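Local coordinates for protein HepC.19480.a.B1 (Helicobacter pylori, PDB 6MTZ) that is of unknown function but is probably a metal-dependent phosphoesterase of the DHH/DHHA1 family, at residues 317-322 against 349-354. Residues are numbered along the deposited sequence; the frame is centred on the assembly and turned at random.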
loop_
_atom_site.group_PDB
_atom_site.type_symbol
_atom_site.label_atom_id
_atom_site.label_comp_id
_atom_site.label_asym_id
_atom_site.label_seq_id
_atom_site.Cartn_x
_atom_site.Cartn_y
_atom_site.Cartn_z
ATOM N N MET A 317 -18.897 -19.189 -19.700
ATOM C CA MET A 317 -20.114 -19.449 -18.942
ATOM C C MET A 317 -20.406 -18.320 -17.967
ATOM O O MET A 317 -21.575 -18.050 -17.668
ATOM C CB MET A 317 -20.001 -20.775 -18.191
ATOM N N CYS A 318 -19.365 -17.635 -17.490
ATOM C CA CYS A 318 -19.486 -16.707 -16.380
ATOM C C CYS A 318 -19.144 -15.265 -16.712
ATOM O O CYS A 318 -19.727 -14.363 -16.109
ATOM C CB CYS A 318 -18.590 -17.163 -15.224
ATOM S SG CYS A 318 -19.057 -18.765 -14.549
ATOM N N PHE A 319 -18.211 -15.011 -17.630
ATOM C CA PHE A 319 -17.686 -13.658 -17.795
ATOM C C PHE A 319 -17.702 -13.201 -19.250
ATOM O O PHE A 319 -16.886 -12.359 -19.637
ATOM C CB PHE A 319 -16.266 -13.552 -17.228
ATOM C CG PHE A 319 -16.117 -14.140 -15.845
ATOM C CD1 PHE A 319 -16.790 -13.590 -14.765
ATOM C CD2 PHE A 319 -15.309 -15.243 -15.630
ATOM C CE1 PHE A 319 -16.654 -14.133 -13.492
ATOM C CE2 PHE A 319 -15.170 -15.786 -14.359
ATOM C CZ PHE A 319 -15.838 -15.233 -13.293
ATOM N N ASN A 320 -18.613 -13.742 -20.068
ATOM C CA ASN A 320 -18.747 -13.337 -21.475
ATOM C C ASN A 320 -17.389 -13.272 -22.176
ATOM O O ASN A 320 -17.127 -12.380 -22.986
ATOM C CB ASN A 320 -19.468 -11.990 -21.592
ATOM C CG ASN A 320 -20.964 -12.108 -21.405
ATOM O OD1 ASN A 320 -21.628 -12.905 -22.073
ATOM N ND2 ASN A 320 -21.506 -11.317 -20.482
ATOM N N GLY A 321 -16.504 -14.210 -21.845
ATOM C CA GLY A 321 -15.147 -14.147 -22.350
ATOM C C GLY A 321 -14.663 -15.426 -23.002
ATOM O O GLY A 321 -15.466 -16.300 -23.341
ATOM N N GLY A 322 -13.353 -15.545 -23.172
ATOM C CA GLY A 322 -12.792 -16.695 -23.854
ATOM C C GLY A 322 -11.283 -16.681 -23.778
ATOM O O GLY A 322 -10.686 -15.890 -23.043
ATOM N N GLU A 349 -18.592 -15.093 -6.010
ATOM C CA GLU A 349 -19.426 -16.166 -5.471
ATOM C C GLU A 349 -20.823 -16.152 -6.084
ATOM O O GLU A 349 -21.345 -17.196 -6.494
ATOM C CB GLU A 349 -19.508 -16.054 -3.946
ATOM C CG GLU A 349 -18.123 -16.129 -3.275
ATOM C CD GLU A 349 -18.162 -16.143 -1.749
ATOM O OE1 GLU A 349 -18.922 -15.355 -1.141
ATOM O OE2 GLU A 349 -17.412 -16.946 -1.156
ATOM N N GLU A 350 -21.444 -14.970 -6.163
ATOM C CA GLU A 350 -22.784 -14.885 -6.736
ATOM C C GLU A 350 -22.793 -15.409 -8.166
ATOM O O GLU A 350 -23.650 -16.219 -8.535
ATOM C CB GLU A 350 -23.300 -13.446 -6.676
ATOM N N ILE A 351 -21.820 -14.988 -8.980
ATOM C CA ILE A 351 -21.733 -15.483 -10.355
ATOM C C ILE A 351 -21.514 -16.996 -10.372
ATOM O O ILE A 351 -22.185 -17.730 -11.106
ATOM C CB ILE A 351 -20.614 -14.750 -11.118
ATOM C CG1 ILE A 351 -20.941 -13.261 -11.246
ATOM C CG2 ILE A 351 -20.412 -15.390 -12.490
ATOM C CD1 ILE A 351 -19.828 -12.430 -11.842
ATOM N N PHE A 352 -20.558 -17.482 -9.572
ATOM C CA PHE A 352 -20.245 -18.911 -9.576
ATOM C C PHE A 352 -21.396 -19.751 -9.030
ATOM O O PHE A 352 -21.538 -20.924 -9.397
ATOM C CB PHE A 352 -18.967 -19.174 -8.771
ATOM C CG PHE A 352 -17.693 -18.881 -9.524
ATOM C CD1 PHE A 352 -17.721 -18.573 -10.878
ATOM C CD2 PHE A 352 -16.465 -18.942 -8.886
ATOM C CE1 PHE A 352 -16.552 -18.320 -11.582
ATOM C CE2 PHE A 352 -15.275 -18.684 -9.583
ATOM C CZ PHE A 352 -15.321 -18.372 -10.929
ATOM N N ASN A 353 -22.243 -19.169 -8.178
ATOM C CA ASN A 353 -23.250 -19.970 -7.490
ATOM C C ASN A 353 -24.245 -20.590 -8.465
ATOM O O ASN A 353 -24.667 -21.739 -8.279
ATOM C CB ASN A 353 -23.979 -19.121 -6.454
ATOM C CG ASN A 353 -25.057 -19.899 -5.736
ATOM O OD1 ASN A 353 -26.225 -19.867 -6.122
ATOM N ND2 ASN A 353 -24.668 -20.622 -4.692
ATOM N N ASN A 354 -24.635 -19.853 -9.508
ATOM C CA ASN A 354 -25.550 -20.378 -10.518
ATOM C C ASN A 354 -24.841 -21.121 -11.640
ATOM O O ASN A 354 -25.514 -21.695 -12.503
ATOM C CB ASN A 354 -26.382 -19.249 -11.139
ATOM C CG ASN A 354 -27.375 -18.674 -10.175
ATOM O OD1 ASN A 354 -28.363 -19.324 -9.831
ATOM N ND2 ASN A 354 -27.122 -17.449 -9.720
#
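Phe319 brings the outer end of its ring across Phe352, with CZ of Phe319 3.6 Å from CE1 of Phe352. The two side chains cross at about a right angle, and their ring planes, inclined at 55°, make an oblique pair. Cys318 touches both rings: its CB lies over the centre of the Phe319 ring, 3.6 Å above the plane, while its SG reaches the rim of Phe352, 3.9 Å from CE1. With SG beside the backbone N and anti to the carbonyl carbon (chi1 -63°), the sulfur stands at the edge of that ring, 5.0 Å from its centroid. Ile351 adds both its branches: CG2 touches Cys318 CB at 3.7 Å, and CD1 meets Phe319 CE1 near the ring plane at 4.0 Å.

The contact lays the end of helix 341-353 against the end of helix 311-318 and the turn after it, just before the glycine-rich GGGH sequence characteristic of DHHA1 domains. Leu314, one turn back in helix 311-318, and Ile293 of the mixed sheet both touch the two phenylalanines, and Ile332 touches Phe319 and Ile351. Across the two segments the grip is apolar, a handful of van der Waals contacts with no polar bond to dictate direction; the sulfur, set at a rim of C-H groups, probably adds a weak electrostatic attraction.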